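Local coordinates for protein mucin-like protocadherin (Homo sapiens, PDB 6OAE) that probably acts as a calcium-dependent adhesion molecule that pairs with CDHR2 between neighbouring microvilli of epithelial cells and so controls their packing, at residues A[36-41]-A[52-57]; A[6-11]-A[70-75]. All blocks are in the same frame, centred on the assembly; numbering follows the deposited sequence.

Interaction 1: A[36-41]-A[52-57]; sequences VTLGAL and NQLFLN
Residues 36-41 and 52-57 meet face to face across the interior of the first cadherin repeat, in a small, mostly side-chain contact between its two sheets. Strand 35-38 borders the mixed four-stranded sheet, whereas strand 53-56 is the middle strand of the three-stranded one. The two runs point the same way but diverge: CA of Val-36 lies 7.0 Å from CA of Asn-52, and CA of Leu-38 lies 9.3 Å from CA of Leu-54. Longer side chains therefore close the wider end. CD2 of Leu-38 touches CD1 of Leu-54 at 4.2 Å, methyl to methyl. Leu-54 extends its CG anti to the backbone N (chi1 -179°), and its side chain comes nearer the opposite sheet than its CB direction alone would suggest. Phe-47 and Ile-49 of strand 47-50 pack against both leucines, so the pair belongs to a larger apolar layer.

At the narrow end a compact, beta-branched valine suffices. CG1 of Val-36 approaches OD1 of Asn-52 at 3.8 Å, a van der Waals contact. The polar link is made by a water, which accepts from Val-36 N at 2.9 Å and donates to Asn-52 OD1 at 2.6 Å. Thr-37 and Gly-39 spend backbone bonds on strand 67-76, while the amide of Val-36, turned the other way, uses the water. Asn-52 sits in the tight turn joining strands 47-50 and 53-56 with left-handed backbone angles (61/34°), which asparagine tolerates better than most residues, and its amide oxygen faces strand 35-38. Inward apolar residues from two facing sheets are what is expected of the Greek-key beta sandwich of a cadherin repeat.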
ATOM      1  N   VAL A  36      -7.631 -37.256   1.458  1.00 37.38           N
ATOM      2  CA  VAL A  36      -7.830 -35.811   1.779  1.00 35.25           C
ATOM      3  C   VAL A  36      -7.943 -35.042   0.463  1.00 35.01           C
ATOM      4  O   VAL A  36      -7.130 -35.285  -0.429  1.00 36.74           O
ATOM      5  CB  VAL A  36      -6.734 -35.246   2.705  1.00 33.98           C
ATOM      6  CG1 VAL A  36      -5.346 -35.249   2.061  1.00 33.49           C
ATOM      7  CG2 VAL A  36      -7.106 -33.856   3.215  1.00 31.79           C
ATOM      8  N   THR A  37      -8.930 -34.162   0.377  1.00 33.48           N
ATOM      9  CA  THR A  37      -9.222 -33.293  -0.777  1.00 34.97           C
ATOM     10  C   THR A  37      -9.557 -31.906  -0.249  1.00 34.37           C
ATOM     11  O   THR A  37      -9.879 -31.806   0.957  1.00 35.78           O
ATOM     12  CB  THR A  37     -10.377 -33.872  -1.604  1.00 37.55           C
ATOM     13  OG1 THR A  37     -11.534 -33.879  -0.771  1.00 37.84           O
ATOM     14  CG2 THR A  37     -10.095 -35.268  -2.117  1.00 37.89           C
ATOM     15  N   LEU A  38      -9.481 -30.883  -1.097  1.00 34.11           N
ATOM     16  CA  LEU A  38      -9.875 -29.501  -0.728  1.00 33.79           C
ATOM     17  C   LEU A  38     -11.398 -29.442  -0.717  1.00 35.87           C
ATOM     18  O   LEU A  38     -12.000 -29.985  -1.662  1.00 36.16           O
ATOM     19  CB  LEU A  38      -9.290 -28.476  -1.714  1.00 33.50           C
ATOM     20  CG  LEU A  38      -7.792 -28.216  -1.575  1.00 32.23           C
ATOM     21  CD1 LEU A  38      -7.293 -27.298  -2.688  1.00 32.69           C
ATOM     22  CD2 LEU A  38      -7.462 -27.609  -0.214  1.00 31.01           C
ATOM     23  N   GLY A  39     -11.974 -28.835   0.322  1.00 35.14           N
ATOM     24  CA  GLY A  39     -13.413 -28.537   0.429  1.00 37.19           C
ATOM     25  C   GLY A  39     -13.748 -27.190  -0.185  1.00 38.09           C
ATOM     26  O   GLY A  39     -12.810 -26.407  -0.511  1.00 38.66           O
ATOM     27  N   ALA A  40     -15.042 -26.910  -0.334  1.00 38.73           N
ATOM     28  CA  ALA A  40     -15.577 -25.721  -1.035  1.00 38.70           C
ATOM     29  C   ALA A  40     -15.459 -24.451  -0.186  1.00 37.89           C
ATOM     30  O   ALA A  40     -15.709 -23.389  -0.755  1.00 37.28           O
ATOM     31  CB  ALA A  40     -17.005 -25.962  -1.458  1.00 39.81           C
ATOM     32  N   LEU A  41     -15.107 -24.524   1.107  1.00 38.55           N
ATOM     33  CA  LEU A  41     -14.814 -23.298   1.911  1.00 39.26           C
ATOM     34  C   LEU A  41     -13.367 -22.831   1.666  1.00 35.40           C
ATOM     35  O   LEU A  41     -13.039 -21.744   2.130  1.00 36.06           O
ATOM     36  CB  LEU A  41     -15.087 -23.526   3.405  1.00 42.94           C
ATOM     37  CG  LEU A  41     -16.560 -23.433   3.834  1.00 46.83           C
ATOM     38  CD1 LEU A  41     -16.678 -23.489   5.357  1.00 47.43           C
ATOM     39  CD2 LEU A  41     -17.235 -22.170   3.300  1.00 47.19           C
ATOM     40  N   ASN A  52      -0.601 -36.072  -0.640  1.00 26.85           N
ATOM     41  CA  ASN A  52      -0.928 -35.786   0.787  1.00 28.09           C
ATOM     42  C   ASN A  52      -0.080 -34.611   1.293  1.00 26.98           C
ATOM     43  O   ASN A  52       0.304 -34.603   2.488  1.00 25.45           O
ATOM     44  CB  ASN A  52      -0.798 -37.062   1.639  1.00 29.51           C
ATOM     45  CG  ASN A  52      -1.887 -38.060   1.315  1.00 31.74           C
ATOM     46  OD1 ASN A  52      -2.882 -37.722   0.671  1.00 31.13           O
ATOM     47  ND2 ASN A  52      -1.711 -39.287   1.764  1.00 34.32           N
ATOM     48  N   GLN A  53       0.203 -33.644   0.413  1.00 25.33           N
ATOM     49  CA  GLN A  53       0.889 -32.380   0.789  1.00 24.96           C
ATOM     50  C   GLN A  53       0.024 -31.232   0.300  1.00 22.62           C
ATOM     51  O   GLN A  53      -0.590 -31.377  -0.781  1.00 21.42           O
ATOM     52  CB  GLN A  53       2.292 -32.312   0.188  1.00 26.07           C
ATOM     53  CG  GLN A  53       3.232 -33.410   0.680  1.00 28.63           C
ATOM     54  CD  GLN A  53       4.613 -33.289   0.080  1.00 29.68           C
ATOM     55  OE1 GLN A  53       4.778 -33.259  -1.123  1.00 34.15           O
ATOM     56  NE2 GLN A  53       5.622 -33.225   0.917  1.00 32.78           N
ATOM     57  N   LEU A  54      -0.025 -30.141   1.067  1.00 21.92           N
ATOM     58  CA  LEU A  54      -0.753 -28.918   0.705  1.00 21.32           C
ATOM     59  C   LEU A  54       0.242 -27.955   0.068  1.00 21.68           C
ATOM     60  O   LEU A  54       1.307 -27.694   0.666  1.00 20.82           O
ATOM     61  CB  LEU A  54      -1.399 -28.281   1.927  1.00 21.64           C
ATOM     62  CG  LEU A  54      -2.195 -27.007   1.659  1.00 21.68           C
ATOM     63  CD1 LEU A  54      -3.391 -27.281   0.776  1.00 21.88           C
ATOM     64  CD2 LEU A  54      -2.613 -26.356   2.967  1.00 22.08           C
ATOM     65  N   PHE A  55      -0.113 -27.459  -1.094  1.00 20.78           N
ATOM     66  CA  PHE A  55       0.683 -26.479  -1.860  1.00 22.28           C
ATOM     67  C   PHE A  55      -0.134 -25.213  -2.098  1.00 22.40           C
ATOM     68  O   PHE A  55      -1.379 -25.310  -2.169  1.00 22.01           O
ATOM     69  CB  PHE A  55       1.064 -27.066  -3.217  1.00 22.32           C
ATOM     70  CG  PHE A  55       1.995 -28.241  -3.198  1.00 22.81           C
ATOM     71  CD1 PHE A  55       1.504 -29.542  -3.147  1.00 22.79           C
ATOM     72  CD2 PHE A  55       3.369 -28.052  -3.302  1.00 23.07           C
ATOM     73  CE1 PHE A  55       2.371 -30.624  -3.152  1.00 23.93           C
ATOM     74  CE2 PHE A  55       4.235 -29.140  -3.300  1.00 23.62           C
ATOM     75  CZ  PHE A  55       3.735 -30.421  -3.240  1.00 23.68           C
ATOM     76  N   LEU A  56       0.571 -24.086  -2.218  1.00 23.55           N
ATOM     77  CA  LEU A  56       0.087 -22.813  -2.806  1.00 26.29           C
ATOM     78  C   LEU A  56       0.359 -22.885  -4.302  1.00 27.68           C
ATOM     79  O   LEU A  56       1.510 -23.179  -4.627  1.00 27.99           O
ATOM     80  CB  LEU A  56       0.876 -21.630  -2.227  1.00 26.75           C
ATOM     81  CG  LEU A  56       0.265 -20.845  -1.085  1.00 27.51           C
ATOM     82  CD1 LEU A  56       1.215 -19.739  -0.660  1.00 28.29           C
ATOM     83  CD2 LEU A  56      -1.084 -20.263  -1.477  1.00 27.82           C
ATOM     84  N   ASN A  57      -0.623 -22.618  -5.178  1.00 27.12           N
ATOM     85  CA  ASN A  57      -0.417 -22.639  -6.656  1.00 27.65           C
ATOM     86  C   ASN A  57      -0.116 -21.231  -7.172  1.00 26.80           C
ATOM     87  O   ASN A  57       0.283 -21.118  -8.352  1.00 24.80           O
ATOM     88  CB  ASN A  57      -1.628 -23.161  -7.433  1.00 27.61           C
ATOM     89  CG  ASN A  57      -1.798 -24.644  -7.301  1.00 29.92           C
ATOM     90  OD1 ASN A  57      -0.842 -25.357  -6.986  1.00 33.18           O
ATOM     91  ND2 ASN A  57      -3.003 -25.117  -7.544  1.00 32.91           N
TER
HETATM   92  O   HOH W   1      -5.327 -38.488   0.178  1.00 37.88           O

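Interaction 2: A[6-11]-A[70-75]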
ATOM      1  N   CYS A   6      -6.872 -37.737  10.512  1.00 37.62           N
ATOM      2  CA  CYS A   6      -6.046 -36.793   9.724  1.00 39.13           C
ATOM      3  C   CYS A   6      -5.475 -35.727  10.648  1.00 35.33           C
ATOM      4  O   CYS A   6      -6.210 -35.301  11.535  1.00 31.57           O
ATOM      5  CB  CYS A   6      -6.861 -36.043   8.690  1.00 42.83           C
ATOM      6  SG  CYS A   6      -6.999 -36.910   7.115  1.00 54.04           S
ATOM      7  N   SER A   7      -4.228 -35.321  10.414  1.00 32.15           N
ATOM      8  CA  SER A   7      -3.547 -34.240  11.155  1.00 30.94           C
ATOM      9  C   SER A   7      -2.518 -33.532  10.262  1.00 30.91           C
ATOM     10  O   SER A   7      -2.091 -34.094   9.208  1.00 30.56           O
ATOM     11  CB  SER A   7      -2.904 -34.764  12.409  1.00 31.91           C
ATOM     12  OG  SER A   7      -1.884 -35.699  12.107  1.00 31.39           O
ATOM     13  N   VAL A   8      -2.178 -32.328  10.680  1.00 28.87           N
ATOM     14  CA  VAL A   8      -1.041 -31.511  10.199  1.00 28.41           C
ATOM     15  C   VAL A   8      -0.329 -31.025  11.459  1.00 28.67           C
ATOM     16  O   VAL A   8      -1.036 -30.780  12.484  1.00 28.77           O
ATOM     17  CB  VAL A   8      -1.507 -30.360   9.290  1.00 27.37           C
ATOM     18  CG1 VAL A   8      -2.171 -30.909   8.043  1.00 26.95           C
ATOM     19  CG2 VAL A   8      -2.447 -29.367   9.993  1.00 27.54           C
ATOM     20  N   ASN A   9       0.990 -30.909  11.398  1.00 28.77           N
ATOM     21  CA  ASN A   9       1.842 -30.430  12.519  1.00 30.94           C
ATOM     22  C   ASN A   9       1.811 -28.898  12.562  1.00 27.31           C
ATOM     23  O   ASN A   9       2.215 -28.351  13.564  1.00 25.21           O
ATOM     24  CB  ASN A   9       3.273 -30.959  12.413  1.00 35.89           C
ATOM     25  CG  ASN A   9       4.127 -30.243  11.388  1.00 41.49           C
ATOM     26  OD1 ASN A   9       3.692 -29.978  10.263  1.00 50.57           O
ATOM     27  ND2 ASN A   9       5.362 -29.936  11.756  1.00 49.14           N
ATOM     28  N   LYS A  10       1.351 -28.242  11.497  1.00 24.01           N
ATOM     29  CA  LYS A  10       1.335 -26.757  11.401  1.00 23.55           C
ATOM     30  C   LYS A  10       0.156 -26.359  10.523  1.00 22.36           C
ATOM     31  O   LYS A  10      -0.059 -27.011   9.511  1.00 21.59           O
ATOM     32  CB  LYS A  10       2.673 -26.250  10.858  1.00 23.96           C
ATOM     33  CG  LYS A  10       2.802 -24.736  10.796  1.00 24.94           C
ATOM     34  CD  LYS A  10       4.151 -24.259  10.320  1.00 25.34           C
ATOM     35  CE  LYS A  10       4.138 -22.767  10.062  1.00 26.27           C
ATOM     36  NZ  LYS A  10       5.453 -22.245   9.627  1.00 27.30           N
ATOM     37  N   ASP A  11      -0.607 -25.349  10.923  1.00 21.43           N
ATOM     38  CA  ASP A  11      -1.814 -24.967  10.149  1.00 20.92           C
ATOM     39  C   ASP A  11      -1.930 -23.457   9.988  1.00 19.97           C
ATOM     40  O   ASP A  11      -2.907 -23.039   9.353  1.00 19.67           O
ATOM     41  CB  ASP A  11      -3.053 -25.634  10.749  1.00 21.13           C
ATOM     42  CG  ASP A  11      -3.406 -25.233  12.165  1.00 22.81           C
ATOM     43  OD1 ASP A  11      -2.783 -24.290  12.683  1.00 23.23           O
ATOM     44  OD2 ASP A  11      -4.319 -25.881  12.737  1.00 24.15           O
ATOM     45  N   ALA A  70      -7.571 -23.006   3.414  1.00 24.62           N
ATOM     46  CA  ALA A  70      -7.706 -24.343   2.820  1.00 24.01           C
ATOM     47  C   ALA A  70      -8.562 -25.164   3.772  1.00 24.97           C
ATOM     48  O   ALA A  70      -8.217 -25.210   4.978  1.00 23.85           O
ATOM     49  CB  ALA A  70      -6.367 -24.985   2.607  1.00 23.49           C
ATOM     50  N   GLN A  71      -9.634 -25.759   3.248  1.00 26.61           N
ATOM     51  CA  GLN A  71     -10.487 -26.722   4.001  1.00 27.61           C
ATOM     52  C   GLN A  71     -10.040 -28.102   3.561  1.00 27.28           C
ATOM     53  O   GLN A  71     -10.204 -28.409   2.372  1.00 30.39           O
ATOM     54  CB  GLN A  71     -11.964 -26.449   3.726  1.00 29.26           C
ATOM     55  CG  GLN A  71     -12.895 -27.442   4.415  1.00 30.90           C
ATOM     56  CD  GLN A  71     -14.336 -27.242   4.019  1.00 32.68           C
ATOM     57  OE1 GLN A  71     -14.650 -26.936   2.870  1.00 32.13           O
ATOM     58  NE2 GLN A  71     -15.226 -27.419   4.980  1.00 36.15           N
ATOM     59  N   LEU A  72      -9.459 -28.881   4.460  1.00 27.10           N
ATOM     60  CA  LEU A  72      -8.988 -30.250   4.174  1.00 28.66           C
ATOM     61  C   LEU A  72     -10.098 -31.182   4.628  1.00 31.57           C
ATOM     62  O   LEU A  72     -10.387 -31.170   5.834  1.00 31.06           O
ATOM     63  CB  LEU A  72      -7.685 -30.564   4.911  1.00 28.64           C
ATOM     64  CG  LEU A  72      -6.580 -29.511   4.830  1.00 29.77           C
ATOM     65  CD1 LEU A  72      -5.256 -30.115   5.235  1.00 28.82           C
ATOM     66  CD2 LEU A  72      -6.490 -28.895   3.452  1.00 29.90           C
ATOM     67  N   LEU A  73     -10.679 -31.920   3.687  1.00 33.78           N
ATOM     68  CA  LEU A  73     -11.772 -32.889   3.923  1.00 35.55           C
ATOM     69  C   LEU A  73     -11.140 -34.266   3.941  1.00 38.34           C
ATOM     70  O   LEU A  73     -10.577 -34.660   2.908  1.00 36.92           O
ATOM     71  CB  LEU A  73     -12.823 -32.785   2.811  1.00 36.17           C
ATOM     72  CG  LEU A  73     -13.568 -31.459   2.680  1.00 36.15           C
ATOM     73  CD1 LEU A  73     -14.630 -31.556   1.590  1.00 36.41           C
ATOM     74  CD2 LEU A  73     -14.211 -31.025   3.986  1.00 36.41           C
ATOM     75  N   CYS A  74     -11.220 -34.970   5.072  1.00 39.89           N
ATOM     76  CA  CYS A  74     -10.641 -36.325   5.235  1.00 43.40           C
ATOM     77  C   CYS A  74     -11.759 -37.362   5.169  1.00 45.56           C
ATOM     78  O   CYS A  74     -12.452 -37.544   6.174  1.00 42.94           O
ATOM     79  CB  CYS A  74      -9.838 -36.396   6.512  1.00 45.65           C
ATOM     80  SG  CYS A  74      -8.252 -35.557   6.303  1.00 49.53           S
ATOM     81  N   GLN A  75     -11.902 -38.000   4.008  1.00 48.53           N
ATOM     82  CA  GLN A  75     -13.036 -38.895   3.667  1.00 52.17           C
ATOM     83  C   GLN A  75     -12.562 -40.351   3.628  1.00 54.51           C
ATOM     84  O   GLN A  75     -11.362 -40.575   3.379  1.00 52.73           O
ATOM     85  CB  GLN A  75     -13.628 -38.468   2.325  1.00 53.67           C
ATOM     86  CG  GLN A  75     -14.046 -36.999   2.276  1.00 55.38           C
ATOM     87  CD  GLN A  75     -14.723 -36.624   0.980  1.00 57.15           C
ATOM     88  OE1 GLN A  75     -14.913 -37.453   0.094  1.00 61.15           O
ATOM     89  NE2 GLN A  75     -15.093 -35.360   0.859  1.00 57.43           N
TER
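A covalent bond joins Cys-6, near the N terminus, to Cys-74 on strand 67-76. SG of Cys-6 lies 2.0 Å from SG of Cys-74. The CB of Cys-6 stands 3.7 Å from the CB of Cys-74. The torsion about the sulfur-sulfur bond is -100°, close to the perpendicular setting that disulfides favour, and its negative sign makes the bridge left-handed. Both cysteines hold SG beside their own backbone N and anti to the carbonyl carbon (chi1 -88° for Cys-6), and from CBs that already point at each other this brings the sulfurs together. The bridge is buried: Thr-82 of strand 79-91 packs on both cysteines, Pro-31 on Cys-6, and Val-36 on Cys-74. Cysteine suits the place because it ties an irregular segment to a sheet residue without depending on backbone pairing between them.

Residues 6-11 precede strand 12-16 and run antiparallel to 70-75, lying across the sandwich from it; Ser-7 shares a backbone hydrogen bond with His-29. They probably correspond to the first strand of a cadherin repeat, which lies over the core of the Greek-key sandwich, although here they form no regular strand; strand 67-76 is an inner strand of the four-stranded sheet.

The remaining contact is apolar. CG1 of Val-8 meets CD1 of Leu-72 at 4.2 Å, although the CA of Val-8 and the CA of Leu-72 are 10.1 Å apart, so the side chains span the gap. Leucine offers the length for this, and valine the branched bulk that fits an extended backbone. On strand 67-76, Leu-72 and Cys-74 alternate with Leu-73 and Gln-75, which point the other way. Val-36 and Leu-38 flank Leu-72, and Val-26 backs Val-8.

From the N terminus the chain first passes through residues 6-11, whose partner comes only at 70-75, so interaction 2 closes a long loop holding most of the first cadherin repeat. Within that span residues 36-41 meet 52-57, and interaction 1 closes a much shorter loop around strand 47-50; the two loops nest and do not cross. Their centres are 8 Å apart, and they join directly because strands 35-38 and 67-76 are antiparallel neighbours: Gly-39 N lies 2.7 Å from Gln-71 O and Leu-73 N 2.8 Å from Thr-37 O, both probable hydrogen bonds. Together they tie the N-terminal segment and the three-stranded sheet to the four-stranded one.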